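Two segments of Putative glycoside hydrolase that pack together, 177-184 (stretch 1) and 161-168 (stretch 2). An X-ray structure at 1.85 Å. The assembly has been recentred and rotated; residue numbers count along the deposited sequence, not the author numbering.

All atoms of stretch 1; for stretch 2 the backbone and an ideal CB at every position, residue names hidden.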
# COMPACT_ATOMS: atom_id res chain seq x y z
N ASN A 177 -13.72 -14.30 -15.02
CA ASN A 177 -14.76 -13.34 -15.39
C ASN A 177 -14.92 -12.10 -14.50
O ASN A 177 -15.72 -11.22 -14.81
CB ASN A 177 -16.10 -14.05 -15.51
CG ASN A 177 -16.14 -15.01 -16.70
OD1 ASN A 177 -15.16 -15.17 -17.43
ND2 ASN A 177 -17.28 -15.66 -16.88
N VAL A 178 -14.17 -12.02 -13.40
CA VAL A 178 -14.24 -10.83 -12.55
C VAL A 178 -13.37 -9.73 -13.17
O VAL A 178 -13.83 -8.61 -13.34
CB VAL A 178 -13.84 -11.12 -11.09
CG1 VAL A 178 -13.65 -9.83 -10.31
CG2 VAL A 178 -14.89 -12.01 -10.42
N GLY A 179 -12.13 -10.07 -13.53
CA GLY A 179 -11.22 -9.12 -14.17
C GLY A 179 -10.51 -8.17 -13.23
O GLY A 179 -10.95 -7.93 -12.09
N TRP A 180 -9.40 -7.60 -13.72
CA TRP A 180 -8.56 -6.68 -12.96
C TRP A 180 -9.37 -5.55 -12.29
O TRP A 180 -10.19 -4.89 -12.92
CB TRP A 180 -7.41 -6.06 -13.82
CG TRP A 180 -6.40 -5.28 -12.96
CD1 TRP A 180 -6.59 -4.04 -12.39
CD2 TRP A 180 -5.07 -5.70 -12.56
NE1 TRP A 180 -5.47 -3.67 -11.66
CE2 TRP A 180 -4.53 -4.67 -11.75
CE3 TRP A 180 -4.30 -6.84 -12.81
CZ2 TRP A 180 -3.24 -4.76 -11.18
CZ3 TRP A 180 -3.03 -6.93 -12.25
CH2 TRP A 180 -2.51 -5.89 -11.46
N GLY A 181 -9.13 -5.37 -11.00
CA GLY A 181 -9.74 -4.28 -10.25
C GLY A 181 -11.22 -4.32 -9.90
O GLY A 181 -11.66 -3.46 -9.13
N ASN A 182 -11.98 -5.30 -10.40
CA ASN A 182 -13.43 -5.36 -10.10
C ASN A 182 -13.79 -6.07 -8.79
O ASN A 182 -14.52 -7.06 -8.76
CB ASN A 182 -14.18 -5.97 -11.26
CG ASN A 182 -13.97 -5.21 -12.51
OD1 ASN A 182 -13.53 -4.07 -12.47
ND2 ASN A 182 -14.23 -5.84 -13.63
N TRP A 183 -13.31 -5.47 -7.71
CA TRP A 183 -13.49 -6.02 -6.37
C TRP A 183 -14.94 -6.14 -5.96
O TRP A 183 -15.28 -6.97 -5.14
CB TRP A 183 -12.75 -5.17 -5.35
CG TRP A 183 -13.28 -3.76 -5.19
CD1 TRP A 183 -12.80 -2.64 -5.79
CD2 TRP A 183 -14.38 -3.34 -4.38
NE1 TRP A 183 -13.53 -1.54 -5.39
CE2 TRP A 183 -14.51 -1.95 -4.53
CE3 TRP A 183 -15.26 -4.00 -3.52
CZ2 TRP A 183 -15.47 -1.21 -3.86
CZ3 TRP A 183 -16.21 -3.27 -2.86
CH2 TRP A 183 -16.32 -1.88 -3.03
N TYR A 184 -15.78 -5.30 -6.56
CA TYR A 184 -17.21 -5.24 -6.21
C TYR A 184 -18.09 -6.31 -6.84
O TYR A 184 -19.27 -6.39 -6.48
CB TYR A 184 -17.78 -3.86 -6.58
CG TYR A 184 -17.54 -3.48 -8.03
CD1 TYR A 184 -18.42 -3.86 -9.05
CD2 TYR A 184 -16.42 -2.74 -8.38
CE1 TYR A 184 -18.17 -3.50 -10.36
CE2 TYR A 184 -16.18 -2.38 -9.66
CZ TYR A 184 -17.04 -2.75 -10.64
OH TYR A 184 -16.72 -2.35 -11.90
N UNK A 161 -4.28 -4.44 -3.91
CA UNK A 161 -5.01 -4.19 -5.17
C UNK A 161 -5.85 -5.35 -5.65
O UNK A 161 -5.82 -5.77 -6.82
CB UNK A 161 -4.02 -3.82 -6.28
N UNK A 162 -6.62 -5.86 -4.70
CA UNK A 162 -7.57 -6.93 -4.99
C UNK A 162 -8.58 -6.48 -6.05
O UNK A 162 -9.09 -5.36 -6.00
CB UNK A 162 -8.29 -7.36 -3.71
N UNK A 163 -8.92 -7.37 -7.01
CA UNK A 163 -8.43 -8.73 -7.16
C UNK A 163 -7.53 -8.88 -8.38
O UNK A 163 -7.66 -9.85 -9.12
CB UNK A 163 -9.61 -9.70 -7.26
N UNK A 164 -6.62 -7.95 -8.61
CA UNK A 164 -5.72 -8.01 -9.78
C UNK A 164 -4.96 -9.34 -9.91
O UNK A 164 -4.36 -9.82 -8.94
CB UNK A 164 -4.71 -6.86 -9.70
N UNK A 165 -4.96 -9.92 -11.11
CA UNK A 165 -4.28 -11.22 -11.29
C UNK A 165 -2.76 -11.22 -11.06
O UNK A 165 -2.18 -12.29 -10.87
CB UNK A 165 -4.55 -11.72 -12.71
N UNK A 166 -2.10 -10.07 -11.11
CA UNK A 166 -0.67 -10.01 -10.80
C UNK A 166 -0.43 -10.41 -9.36
O UNK A 166 0.60 -10.99 -9.04
CB UNK A 166 -0.11 -8.61 -11.06
N UNK A 167 -1.36 -10.06 -8.48
CA UNK A 167 -1.17 -10.31 -7.04
C UNK A 167 -2.01 -11.49 -6.54
O UNK A 167 -1.58 -12.20 -5.63
CB UNK A 167 -1.52 -9.05 -6.24
N UNK A 168 -3.18 -11.70 -7.15
CA UNK A 168 -4.10 -12.77 -6.72
C UNK A 168 -4.41 -13.73 -7.89
O UNK A 168 -5.56 -13.83 -8.35
CB UNK A 168 -5.40 -12.17 -6.18

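At position 161 the ideal CB points toward stretch 1 and lies 5.1 Å from Trp180 CZ2, while phi/psi of 50/49 is a left-handed conformation, in which glycine, asparagine or aspartate would be the first guesses. The space beside the indole admits longer chains too. The residue is Glu161; the nearest approach of its side chain to stretch 1 is Glu161 OE1 to Trp180 CZ2, 4.5 Å, and its carboxylate is hydrogen-bonded outside the two stretches.

Position 162 sends its CB sideways, 5.2 Å from Trp183 CB. With no charge or polar side chain of stretch 1 close by, a large apolar or aromatic group would suit. It is Trp162, chi1 t, whose CD1 reaches 4.0 Å from Trp183 CB, so that the methylene sits at the ring edge.

The backbone is most informative at 163, because the peptide bond before it is cis, a strong indication of proline. The surroundings agree: an ideal CB lies 5.1 Å from Val178 CG1, and the Gly179 to Asn182 type II turn passes alongside. Pro163 fills this site with its ring, CG 3.9 Å from Val178 CG1 and CD 3.6 Å from Trp183 N. CD also lies 3.7 Å from Gly181 C, so the ring packs on the turn backbone without a hydrogen bond across the stretches.

Position 164 leaves little choice. Phi/psi of -53/132 suits any residue, but an ideal CB directed toward stretch 1 would fall 3.0 Å from Trp180 CZ2, a clash. Gly164 lets the indole approach closely: its CA stands 3.7 Å from the centroid of the Trp180 six-membered ring, 17° off the normal, a CH-pi contact over the face.

At 165 the CB points sideways, 4.9 Å from Trp180 CE3, with open space beyond; small or polar residues would fit. Asp165, chi1 p, brings OD1 to 3.4 Å from Trp180 CE3, near the ring plane at its edge.

Position 166 points toward stretch 1, its ideal CB only 3.6 Å from Trp180 CZ3, which favours a small side chain such as alanine or serine. Ser166 places OG 3.0 Å from Trp180 CZ3, at the ring edge; the hydroxyl is hydrogen-bonded elsewhere in the structure.

For 167, no atom of stretch 1 lies within 5.5 Å of the ideal CB, so only a long side chain could make contact. Trp167 does so obliquely, NE1 3.6 Å from Trp180 CH2, the ring planes at 66°.

Position 168 is out of reach and therefore unconstrained by stretch 1; it is Ala168, the N-cap residue of a following helix.

Stretch 2 161-168: EWPGDSWA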
# COMPACT_ATOMS: atom_id res chain seq x y z
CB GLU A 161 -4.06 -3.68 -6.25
CG GLU A 161 -3.48 -2.35 -5.80
CD GLU A 161 -2.42 -1.75 -6.70
OE1 GLU A 161 -1.83 -2.49 -7.53
OE2 GLU A 161 -2.17 -0.53 -6.52
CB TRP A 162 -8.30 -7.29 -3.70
CG TRP A 162 -9.32 -8.43 -3.82
CD1 TRP A 162 -10.66 -8.32 -3.99
CD2 TRP A 162 -9.04 -9.83 -3.76
NE1 TRP A 162 -11.24 -9.57 -4.04
CE2 TRP A 162 -10.26 -10.51 -3.91
CE3 TRP A 162 -7.86 -10.58 -3.60
CZ2 TRP A 162 -10.35 -11.90 -3.88
CZ3 TRP A 162 -7.94 -11.96 -3.59
CH2 TRP A 162 -9.18 -12.61 -3.74
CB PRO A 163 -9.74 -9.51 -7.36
CG PRO A 163 -10.56 -8.61 -8.18
CD PRO A 163 -10.18 -7.19 -7.76
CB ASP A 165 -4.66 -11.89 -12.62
CG ASP A 165 -4.34 -11.04 -13.83
OD1 ASP A 165 -3.62 -10.03 -13.72
OD2 ASP A 165 -4.84 -11.40 -14.93
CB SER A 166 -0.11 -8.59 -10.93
OG SER A 166 -0.23 -8.11 -12.26
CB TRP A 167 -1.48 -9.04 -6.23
CG TRP A 167 -1.05 -7.81 -6.96
CD1 TRP A 167 -1.85 -6.83 -7.42
CD2 TRP A 167 0.28 -7.49 -7.40
NE1 TRP A 167 -1.11 -5.89 -8.09
CE2 TRP A 167 0.20 -6.27 -8.10
CE3 TRP A 167 1.54 -8.10 -7.25
CZ2 TRP A 167 1.32 -5.66 -8.66
CZ3 TRP A 167 2.65 -7.48 -7.82
CH2 TRP A 167 2.53 -6.27 -8.50
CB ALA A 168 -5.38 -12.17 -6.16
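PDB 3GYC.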